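Local coordinates for transcriptional regulator ComR (Streptococcus vestibularis F0396, PDB 6HU8), which probably binds DNA through a helix-turn-helix domain and regulates competence genes in response to a signalling peptide, as a member of the RNPP family, at residues V188-V191 / L192-I196; S240-H243 / S244-P247; F170-L173 / Y174-Q178. All coordinates share one frame; numbering follows the deposited sequence.

Contact 1 (V188-V191 / L192-I196); sequences VDRV and LKQNI
V188 and L192 sit one helical turn apart and point the same way, V188 CG1 lying 3.8 Å from L192 CD1. The same spacing recurs in the backbone, where L192 N donates to V188 O at 2.9 Å. One residue on, D189 has CG anti to its amide nitrogen (chi1 172°), and this brings the carboxylate back to meet K193. The lysine, extended beyond CG, runs across it: CE is 3.5 Å from D189 OD1, and NZ makes a long salt bridge of 3.7 Å to D189 OD2. These residues end helix 181-192, one of the antiparallel helices of the ComR tetratricopeptide domain, and lead into the loop before helix 200-219. R190 supplies the carbonyl on which this exit turns. R190 O is gripped from opposite faces of its plane, by K193 N at 3.2 Å and by Q194 NE2 at 2.8 Å. The latter bond is nearly straight (172°) and lies in the plane of the Q194 amide, whose chain bends at chi2 (-54°) to fold back. K156 O accepts from the same NE2 and F158 N donates to OE1, which fixes the rotation of this buried amide. The R190 guanidinium stands almost perpendicular to it and brings NH1 within 3.8 Å of K193 NZ, a pairing of like charges that the D189 carboxylate may ease. V191, buried, accepts from Q194 N through its carbonyl O at 3.2 Å, while its side chain packs on L210 and I213 of helix 200-219.

Contact 2 (S240-H243 / S244-P247); sequences SQFH and SYKP
F242 packs against Y245 three residues later, and its side chain can be followed outward from the backbone. CB comes over the face of the tyrosine ring, 3.6 Å from Y245 CD2, in a CH-pi contact. At CG the neighbours are Y245 CD2 and CE2, and one step further F242 CD2 is 3.7 Å from Y245 CD2. At the tip, F242 CZ is 3.4 Å from S240 CB, against the serine at the helix end, while Y245 CE2 covers the opposite face near the rim. A chi1 of -65° puts the ring on the side of its own backbone N, between S240 and Y245. The two rings meet obliquely, with centroids 4.8 Å apart and planes at 32°; I204 of helix 200-219 and I237 of helix 226-240 touch both side chains. The backbone closes the same turn with Y245 N donating to F242 O at 3.1 Å, followed by a weak bond from K246 N to H243 O. On the other side of the chain H243 turns back to Q241, its NE2 donating to Q241 OE1 at 2.8 Å, while Q241 O lies over the centre of the imidazole. K246 NZ sits at the edge of that ring, 4.2 Å from H243 CD2, and the lysine also makes a cation-pi contact with F277. Q241 leaves helix 226-240 with positive phi, and F242 centres an inverse gamma turn: together they form a tight interhelical turn into helix 246-261, a joint between successive helices of the tetratricopeptide array.

Contact 3 (F170-L173 / Y174-Q178); sequences FYHL and YGRKQ
R176 folds back over the last carbonyls of helix 160-173. R176 N donates to L173 O at 3.0 Å, and the side chain, extended from CG to NE, then runs past the H172 carbonyl. H172 O lies over the face of the guanidinium, 3.0 Å from R176 CZ, and although NE is 2.8 Å from the same oxygen its N-H does not point there; any attraction is probably electrostatic, between cation and carbonyl oxygen. L173 crosses the arginine at about a right angle, bringing CD2 to 3.9 Å from R176 NH1. The backbone bond from R176 N closes a type II beta turn from L173 to R176, which leads the chain out of helix 160-173 toward helix 181-192; G175 takes the third position, where a phi of 81° favours glycine. Y174, second in the turn, rests CB 3.6 Å from Y171 O. R176 NH2 lies at the edge of the H172 ring, near its plane. The histidine is tightly held: rings of W135 and Y145 stack on it, Y168 meets it edge-to-face, and W135 also touches R176. H172 ND1 bonds to Y168 O and NE2 to E142 OE2; two such acceptors would favour a protonated ring, though the nearby arginine may work against it. The Y171 hydroxyl is bonded to T133 O. Further in, L173 is buried against F184 of helix 181-192 and L216 of helix 200-219.

How the contacts relate
From the N terminus, contact 3 comes first, turning the chain out of helix 160-173 toward helix 181-192. Contact 1 leads the chain from the far end of that second helix toward helix 200-219, with L192 also reaching V229 of helix 226-240, and contact 2 later joins helix 226-240 to helix 246-261. The three are in series: none nests within or crosses another, and each bends the chain locally. Their centres lie about 19 to 26 Å apart. What they share is helix 200-219, touched by F170 and L173 of contact 3, V191 of contact 1, and F242 and Y245 of contact 2. I213 receives both F170 and V191, while N203 meets I196 as well as S240 and F242.

Contact 1 (V188-V191 / L192-I196)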
ATOM      1  N   VAL A 188      -3.173   1.958 -12.129  1.00 45.13           N
ATOM      2  CA  VAL A 188      -4.587   1.587 -12.051  1.00 43.53           C
ATOM      3  C   VAL A 188      -4.836   0.308 -12.829  1.00 43.87           C
ATOM      4  O   VAL A 188      -5.470  -0.615 -12.324  1.00 43.76           O
ATOM      5  CB  VAL A 188      -5.524   2.701 -12.594  1.00 40.84           C
ATOM      6  CG1 VAL A 188      -6.965   2.212 -12.639  1.00 36.15           C
ATOM      7  CG2 VAL A 188      -5.415   3.950 -11.738  1.00 38.16           C
ATOM      8  N   ASP A 189      -4.312   0.250 -14.052  1.00 44.64           N
ATOM      9  CA  ASP A 189      -4.553  -0.898 -14.914  1.00 45.33           C
ATOM     10  C   ASP A 189      -4.007  -2.188 -14.302  1.00 48.20           C
ATOM     11  O   ASP A 189      -4.627  -3.251 -14.402  1.00 48.30           O
ATOM     12  CB  ASP A 189      -3.944  -0.663 -16.301  1.00 47.92           C
ATOM     13  CG  ASP A 189      -3.987  -1.909 -17.171  1.00 58.07           C
ATOM     14  OD1 ASP A 189      -5.089  -2.268 -17.636  1.00 59.15           O
ATOM     15  OD2 ASP A 189      -2.922  -2.543 -17.372  1.00 64.81           O
ATOM     16  N   ARG A 190      -2.854  -2.094 -13.654  1.00 44.58           N
ATOM     17  CA  ARG A 190      -2.240  -3.278 -13.072  1.00 48.28           C
ATOM     18  C   ARG A 190      -2.944  -3.657 -11.771  1.00 44.60           C
ATOM     19  O   ARG A 190      -3.090  -4.839 -11.458  1.00 45.69           O
ATOM     20  CB  ARG A 190      -0.742  -3.054 -12.843  1.00 49.96           C
ATOM     21  CG  ARG A 190       0.017  -4.339 -12.609  1.00 54.54           C
ATOM     22  CD  ARG A 190      -0.219  -5.313 -13.760  1.00 59.34           C
ATOM     23  NE  ARG A 190       0.520  -4.927 -14.963  1.00 64.43           N
ATOM     24  CZ  ARG A 190       0.362  -5.499 -16.155  1.00 68.82           C
ATOM     25  NH1 ARG A 190      -0.515  -6.487 -16.311  1.00 59.73           N
ATOM     26  NH2 ARG A 190       1.086  -5.082 -17.194  1.00 70.09           N
ATOM     27  N   VAL A 191      -3.396  -2.657 -11.021  1.00 42.91           N
ATOM     28  CA  VAL A 191      -4.180  -2.926  -9.816  1.00 45.15           C
ATOM     29  C   VAL A 191      -5.453  -3.686 -10.168  1.00 43.96           C
ATOM     30  O   VAL A 191      -5.805  -4.666  -9.508  1.00 45.15           O
ATOM     31  CB  VAL A 191      -4.554  -1.634  -9.067  1.00 45.33           C
ATOM     32  CG1 VAL A 191      -5.657  -1.908  -8.037  1.00 42.14           C
ATOM     33  CG2 VAL A 191      -3.321  -1.047  -8.396  1.00 38.73           C
ATOM     34  N   LEU A 192      -6.115  -3.240 -11.236  1.00 48.07           N
ATOM     35  CA  LEU A 192      -7.354  -3.847 -11.704  1.00 45.98           C
ATOM     36  C   LEU A 192      -7.201  -5.301 -12.165  1.00 47.09           C
ATOM     37  O   LEU A 192      -8.183  -6.047 -12.189  1.00 46.25           O
ATOM     38  CB  LEU A 192      -7.948  -3.006 -12.836  1.00 42.98           C
ATOM     39  CG  LEU A 192      -8.596  -1.701 -12.378  1.00 44.06           C
ATOM     40  CD1 LEU A 192      -9.071  -0.870 -13.571  1.00 38.80           C
ATOM     41  CD2 LEU A 192      -9.743  -2.011 -11.416  1.00 37.03           C
ATOM     42  N   LYS A 193      -5.985  -5.714 -12.506  1.00 46.34           N
ATOM     43  CA  LYS A 193      -5.760  -7.079 -12.992  1.00 47.05           C
ATOM     44  C   LYS A 193      -5.268  -8.047 -11.922  1.00 51.06           C
ATOM     45  O   LYS A 193      -5.018  -9.219 -12.213  1.00 50.87           O
ATOM     46  CB  LYS A 193      -4.756  -7.080 -14.142  1.00 50.21           C
ATOM     47  CG  LYS A 193      -5.227  -6.407 -15.422  1.00 53.94           C
ATOM     48  CD  LYS A 193      -4.091  -6.411 -16.447  1.00 60.58           C
ATOM     49  CE  LYS A 193      -4.464  -5.696 -17.737  1.00 64.99           C
ATOM     50  NZ  LYS A 193      -3.414  -5.950 -18.766  1.00 66.23           N
ATOM     51  N   GLN A 194      -5.119  -7.576 -10.687  1.00 52.09           N
ATOM     52  CA  GLN A 194      -4.618  -8.446  -9.625  1.00 47.60           C
ATOM     53  C   GLN A 194      -5.614  -9.548  -9.317  1.00 53.21           C
ATOM     54  O   GLN A 194      -6.829  -9.311  -9.232  1.00 47.60           O
ATOM     55  CB  GLN A 194      -4.307  -7.642  -8.355  1.00 43.31           C
ATOM     56  CG  GLN A 194      -3.176  -6.629  -8.530  1.00 44.90           C
ATOM     57  CD  GLN A 194      -1.906  -7.264  -9.071  1.00 47.16           C
ATOM     58  OE1 GLN A 194      -1.311  -8.122  -8.423  1.00 44.84           O
ATOM     59  NE2 GLN A 194      -1.496  -6.853 -10.266  1.00 45.38           N
ATOM     60  N   ASN A 195      -5.102 -10.763  -9.166  1.00 46.32           N
ATOM     61  CA  ASN A 195      -5.930 -11.856  -8.699  1.00 52.86           C
ATOM     62  C   ASN A 195      -6.468 -11.503  -7.322  1.00 52.65           C
ATOM     63  O   ASN A 195      -5.820 -10.777  -6.571  1.00 49.87           O
ATOM     64  CB  ASN A 195      -5.146 -13.171  -8.652  1.00 53.00           C
ATOM     65  CG  ASN A 195      -5.941 -14.294  -7.999  1.00 59.57           C
ATOM     66  OD1 ASN A 195      -7.012 -14.679  -8.483  1.00 63.14           O
ATOM     67  ND2 ASN A 195      -5.432 -14.814  -6.885  1.00 62.66           N
ATOM     68  N   ILE A 196      -7.662 -11.993  -7.002  1.00 50.98           N
ATOM     69  CA  ILE A 196      -8.234 -11.796  -5.682  1.00 47.69           C
ATOM     70  C   ILE A 196      -8.140 -13.117  -4.911  1.00 52.85           C
ATOM     71  O   ILE A 196      -8.846 -14.069  -5.220  1.00 53.15           O
ATOM     72  CB  ILE A 196      -9.700 -11.308  -5.765  1.00 47.30           C
ATOM     73  CG1 ILE A 196      -9.805 -10.094  -6.693  1.00 49.51           C
ATOM     74  CG2 ILE A 196     -10.233 -10.986  -4.376  1.00 46.75           C
ATOM     75  CD1 ILE A 196     -11.224  -9.550  -6.847  1.00 46.95           C
TER

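Contact 2 (S240-H243 / S244-P247)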
ATOM      1  N   SER A 240     -14.101 -11.753   0.382  1.00 49.87           N
ATOM      2  CA  SER A 240     -13.773 -11.766   1.797  1.00 48.82           C
ATOM      3  C   SER A 240     -14.943 -11.453   2.700  1.00 49.53           C
ATOM      4  O   SER A 240     -14.768 -11.347   3.918  1.00 51.21           O
ATOM      5  CB  SER A 240     -12.643 -10.783   2.079  1.00 48.70           C
ATOM      6  OG  SER A 240     -11.440 -11.245   1.507  1.00 52.15           O
ATOM      7  N   GLN A 241     -16.127 -11.307   2.109  1.00 51.28           N
ATOM      8  CA  GLN A 241     -17.347 -11.016   2.857  1.00 47.24           C
ATOM      9  C   GLN A 241     -17.241  -9.739   3.698  1.00 50.86           C
ATOM     10  O   GLN A 241     -17.698  -9.708   4.838  1.00 46.88           O
ATOM     11  CB  GLN A 241     -17.721 -12.212   3.752  1.00 54.47           C
ATOM     12  CG  GLN A 241     -18.293 -13.393   2.975  1.00 53.27           C
ATOM     13  CD  GLN A 241     -19.486 -12.994   2.116  1.00 58.62           C
ATOM     14  OE1 GLN A 241     -20.562 -12.683   2.629  1.00 60.69           O
ATOM     15  NE2 GLN A 241     -19.292 -12.982   0.799  1.00 58.00           N
ATOM     16  N   PHE A 242     -16.645  -8.686   3.134  1.00 46.46           N
ATOM     17  CA  PHE A 242     -16.549  -7.403   3.831  1.00 47.32           C
ATOM     18  C   PHE A 242     -17.858  -6.606   3.776  1.00 49.12           C
ATOM     19  O   PHE A 242     -17.943  -5.624   3.030  1.00 47.94           O
ATOM     20  CB  PHE A 242     -15.447  -6.529   3.222  1.00 44.37           C
ATOM     21  CG  PHE A 242     -14.063  -7.071   3.371  1.00 50.46           C
ATOM     22  CD1 PHE A 242     -13.664  -7.714   4.533  1.00 47.64           C
ATOM     23  CD2 PHE A 242     -13.137  -6.905   2.347  1.00 46.58           C
ATOM     24  CE1 PHE A 242     -12.374  -8.194   4.661  1.00 49.58           C
ATOM     25  CE2 PHE A 242     -11.841  -7.390   2.473  1.00 46.16           C
ATOM     26  CZ  PHE A 242     -11.464  -8.032   3.632  1.00 47.15           C
ATOM     27  N   HIS A 243     -18.863  -6.988   4.558  1.00 45.95           N
ATOM     28  CA  HIS A 243     -20.166  -6.323   4.493  1.00 44.07           C
ATOM     29  C   HIS A 243     -20.125  -4.841   4.868  1.00 45.20           C
ATOM     30  O   HIS A 243     -20.866  -4.018   4.306  1.00 42.22           O
ATOM     31  CB  HIS A 243     -21.162  -7.053   5.401  1.00 48.39           C
ATOM     32  CG  HIS A 243     -21.253  -8.517   5.112  1.00 50.86           C
ATOM     33  ND1 HIS A 243     -21.098  -9.479   6.086  1.00 56.58           N
ATOM     34  CD2 HIS A 243     -21.429  -9.179   3.947  1.00 54.26           C
ATOM     35  CE1 HIS A 243     -21.198 -10.675   5.534  1.00 56.14           C
ATOM     36  NE2 HIS A 243     -21.397 -10.523   4.237  1.00 56.74           N
ATOM     37  N   SER A 244     -19.281  -4.500   5.830  1.00 40.86           N
ATOM     38  CA  SER A 244     -19.170  -3.112   6.258  1.00 44.98           C
ATOM     39  C   SER A 244     -18.601  -2.176   5.178  1.00 40.18           C
ATOM     40  O   SER A 244     -18.699  -0.964   5.322  1.00 42.66           O
ATOM     41  CB  SER A 244     -18.301  -3.012   7.507  1.00 44.46           C
ATOM     42  OG  SER A 244     -18.805  -3.853   8.528  1.00 58.79           O
ATOM     43  N   TYR A 245     -17.996  -2.728   4.126  1.00 37.67           N
ATOM     44  CA  TYR A 245     -17.325  -1.887   3.122  1.00 37.97           C
ATOM     45  C   TYR A 245     -18.225  -1.520   1.954  1.00 40.95           C
ATOM     46  O   TYR A 245     -17.856  -0.677   1.135  1.00 38.59           O
ATOM     47  CB  TYR A 245     -16.074  -2.563   2.554  1.00 43.30           C
ATOM     48  CG  TYR A 245     -14.959  -2.794   3.554  1.00 45.89           C
ATOM     49  CD1 TYR A 245     -15.127  -2.486   4.904  1.00 49.45           C
ATOM     50  CD2 TYR A 245     -13.740  -3.329   3.148  1.00 48.47           C
ATOM     51  CE1 TYR A 245     -14.112  -2.719   5.828  1.00 55.07           C
ATOM     52  CE2 TYR A 245     -12.723  -3.564   4.062  1.00 53.14           C
ATOM     53  CZ  TYR A 245     -12.916  -3.258   5.406  1.00 58.73           C
ATOM     54  OH  TYR A 245     -11.912  -3.481   6.334  1.00 62.35           O
ATOM     55  N   LYS A 246     -19.388  -2.163   1.865  1.00 40.24           N
ATOM     56  CA  LYS A 246     -20.306  -1.938   0.748  1.00 38.16           C
ATOM     57  C   LYS A 246     -20.854  -0.510   0.666  1.00 36.13           C
ATOM     58  O   LYS A 246     -20.964   0.047  -0.445  1.00 37.23           O
ATOM     59  CB  LYS A 246     -21.473  -2.929   0.814  1.00 43.83           C
ATOM     60  CG  LYS A 246     -21.105  -4.377   0.492  1.00 40.30           C
ATOM     61  CD  LYS A 246     -22.382  -5.236   0.384  1.00 44.68           C
ATOM     62  CE  LYS A 246     -22.066  -6.727   0.333  1.00 45.68           C
ATOM     63  NZ  LYS A 246     -23.290  -7.546   0.594  1.00 53.04           N
ATOM     64  N   PRO A 247     -21.228   0.092   1.817  1.00 36.01           N
ATOM     65  CA  PRO A 247     -21.813   1.426   1.631  1.00 34.03           C
ATOM     66  C   PRO A 247     -20.857   2.431   0.972  1.00 37.16           C
ATOM     67  O   PRO A 247     -21.308   3.183   0.097  1.00 34.12           O
ATOM     68  CB  PRO A 247     -22.184   1.840   3.060  1.00 35.68           C
ATOM     69  CG  PRO A 247     -22.555   0.489   3.718  1.00 36.79           C
ATOM     70  CD  PRO A 247     -21.460  -0.418   3.190  1.00 39.03           C
TER

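Contact 3 (F170-L173 / Y174-Q178)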
ATOM      1  N   PHE A 170      -0.922   6.958  -4.264  1.00 37.79           N
ATOM      2  CA  PHE A 170      -2.226   7.621  -4.376  1.00 40.56           C
ATOM      3  C   PHE A 170      -2.349   8.766  -3.375  1.00 45.53           C
ATOM      4  O   PHE A 170      -2.912   9.825  -3.686  1.00 41.27           O
ATOM      5  CB  PHE A 170      -3.364   6.613  -4.179  1.00 35.78           C
ATOM      6  CG  PHE A 170      -3.451   5.596  -5.277  1.00 32.80           C
ATOM      7  CD1 PHE A 170      -3.183   5.960  -6.595  1.00 36.37           C
ATOM      8  CD2 PHE A 170      -3.793   4.288  -5.004  1.00 35.63           C
ATOM      9  CE1 PHE A 170      -3.260   5.037  -7.628  1.00 34.76           C
ATOM     10  CE2 PHE A 170      -3.876   3.355  -6.038  1.00 38.19           C
ATOM     11  CZ  PHE A 170      -3.597   3.729  -7.346  1.00 36.17           C
ATOM     12  N   TYR A 171      -1.796   8.552  -2.183  1.00 41.70           N
ATOM     13  CA  TYR A 171      -1.735   9.582  -1.150  1.00 43.43           C
ATOM     14  C   TYR A 171      -1.005  10.845  -1.623  1.00 45.70           C
ATOM     15  O   TYR A 171      -1.328  11.943  -1.173  1.00 48.88           O
ATOM     16  CB  TYR A 171      -1.055   9.016   0.087  1.00 42.67           C
ATOM     17  CG  TYR A 171      -1.067   9.889   1.325  1.00 45.01           C
ATOM     18  CD1 TYR A 171      -2.253  10.180   1.983  1.00 47.03           C
ATOM     19  CD2 TYR A 171       0.123  10.361   1.874  1.00 45.35           C
ATOM     20  CE1 TYR A 171      -2.263  10.951   3.145  1.00 49.34           C
ATOM     21  CE2 TYR A 171       0.128  11.126   3.030  1.00 48.40           C
ATOM     22  CZ  TYR A 171      -1.068  11.420   3.663  1.00 52.03           C
ATOM     23  OH  TYR A 171      -1.068  12.183   4.814  1.00 51.20           O
ATOM     24  N   HIS A 172      -0.028  10.692  -2.519  1.00 42.63           N
ATOM     25  CA  HIS A 172       0.648  11.855  -3.119  1.00 48.10           C
ATOM     26  C   HIS A 172      -0.293  12.652  -4.032  1.00 54.28           C
ATOM     27  O   HIS A 172      -0.139  13.865  -4.200  1.00 56.17           O
ATOM     28  CB  HIS A 172       1.870  11.443  -3.955  1.00 46.19           C
ATOM     29  CG  HIS A 172       3.079  11.105  -3.151  1.00 44.12           C
ATOM     30  ND1 HIS A 172       3.099  10.077  -2.234  1.00 41.93           N
ATOM     31  CD2 HIS A 172       4.317  11.655  -3.131  1.00 48.00           C
ATOM     32  CE1 HIS A 172       4.298  10.012  -1.678  1.00 47.14           C
ATOM     33  NE2 HIS A 172       5.058  10.954  -2.210  1.00 48.04           N
ATOM     34  N   LEU A 173      -1.233  11.950  -4.655  1.00 49.21           N
ATOM     35  CA  LEU A 173      -2.093  12.559  -5.663  1.00 50.90           C
ATOM     36  C   LEU A 173      -3.294  13.250  -5.052  1.00 51.93           C
ATOM     37  O   LEU A 173      -4.002  13.976  -5.738  1.00 49.46           O
ATOM     38  CB  LEU A 173      -2.579  11.511  -6.662  1.00 45.42           C
ATOM     39  CG  LEU A 173      -1.503  10.785  -7.453  1.00 45.63           C
ATOM     40  CD1 LEU A 173      -2.138   9.920  -8.519  1.00 43.15           C
ATOM     41  CD2 LEU A 173      -0.552  11.803  -8.073  1.00 51.43           C
ATOM     42  N   TYR A 174      -3.532  13.010  -3.766  1.00 51.82           N
ATOM     43  CA  TYR A 174      -4.705  13.558  -3.100  1.00 55.74           C
ATOM     44  C   TYR A 174      -4.754  15.082  -3.182  1.00 58.14           C
ATOM     45  O   TYR A 174      -3.792  15.765  -2.832  1.00 61.03           O
ATOM     46  CB  TYR A 174      -4.745  13.125  -1.638  1.00 60.25           C
ATOM     47  CG  TYR A 174      -6.029  13.518  -0.947  1.00 66.02           C
ATOM     48  CD1 TYR A 174      -7.192  12.780  -1.135  1.00 69.94           C
ATOM     49  CD2 TYR A 174      -6.085  14.634  -0.118  1.00 68.65           C
ATOM     50  CE1 TYR A 174      -8.375  13.136  -0.510  1.00 71.58           C
ATOM     51  CE2 TYR A 174      -7.266  15.000   0.508  1.00 72.61           C
ATOM     52  CZ  TYR A 174      -8.408  14.246   0.309  1.00 74.84           C
ATOM     53  OH  TYR A 174      -9.587  14.601   0.930  1.00 81.49           O
ATOM     54  N   GLY A 175      -5.882  15.606  -3.647  1.00 61.83           N
ATOM     55  CA  GLY A 175      -6.070  17.041  -3.734  1.00 62.96           C
ATOM     56  C   GLY A 175      -5.429  17.691  -4.946  1.00 60.60           C
ATOM     57  O   GLY A 175      -5.695  18.854  -5.237  1.00 65.03           O
ATOM     58  N   ARG A 176      -4.585  16.956  -5.659  1.00 58.64           N
ATOM     59  CA  ARG A 176      -3.914  17.528  -6.825  1.00 62.34           C
ATOM     60  C   ARG A 176      -4.860  17.574  -8.019  1.00 60.97           C
ATOM     61  O   ARG A 176      -5.873  16.871  -8.037  1.00 56.31           O
ATOM     62  CB  ARG A 176      -2.661  16.727  -7.190  1.00 60.05           C
ATOM     63  CG  ARG A 176      -1.526  16.786  -6.174  1.00 62.27           C
ATOM     64  CD  ARG A 176      -0.308  16.037  -6.720  1.00 63.43           C
ATOM     65  NE  ARG A 176       0.810  15.975  -5.777  1.00 68.64           N
ATOM     66  CZ  ARG A 176       1.912  15.251  -5.970  1.00 69.50           C
ATOM     67  NH1 ARG A 176       2.046  14.518  -7.071  1.00 69.43           N
ATOM     68  NH2 ARG A 176       2.879  15.247  -5.056  1.00 68.08           N
ATOM     69  N   LYS A 177      -4.533  18.389  -9.020  1.00 63.07           N
ATOM     70  CA  LYS A 177      -5.337  18.373 -10.229  1.00 63.32           C
ATOM     71  C   LYS A 177      -4.486  18.069 -11.469  1.00 64.26           C
ATOM     72  O   LYS A 177      -5.022  17.620 -12.488  1.00 69.39           O
ATOM     73  CB  LYS A 177      -6.107  19.686 -10.391  1.00 64.06           C
ATOM     74  CG  LYS A 177      -7.123  19.639 -11.522  1.00 66.69           C
ATOM     75  CD  LYS A 177      -8.252  20.673 -11.395  1.00 74.58           C
ATOM     76  CE  LYS A 177      -8.586  21.055  -9.950  1.00 73.06           C
ATOM     77  NZ  LYS A 177      -9.956  21.695  -9.840  1.00 65.20           N
ATOM     78  N   GLN A 178      -3.174  18.285 -11.404  1.00 58.38           N
ATOM     79  CA  GLN A 178      -2.320  17.715 -12.444  1.00 62.39           C
ATOM     80  C   GLN A 178      -1.421  16.611 -11.897  1.00 58.32           C
ATOM     81  O   GLN A 178      -0.992  16.645 -10.745  1.00 59.29           O
ATOM     82  CB  GLN A 178      -1.486  18.785 -13.145  1.00 64.41           C
ATOM     83  CG  GLN A 178      -1.970  18.992 -14.575  1.00 71.68           C
ATOM     84  CD  GLN A 178      -2.409  17.678 -15.242  1.00 75.59           C
ATOM     85  OE1 GLN A 178      -3.608  17.404 -15.382  1.00 79.17           O
ATOM     86  NE2 GLN A 178      -1.439  16.869 -15.661  1.00 74.51           N
TER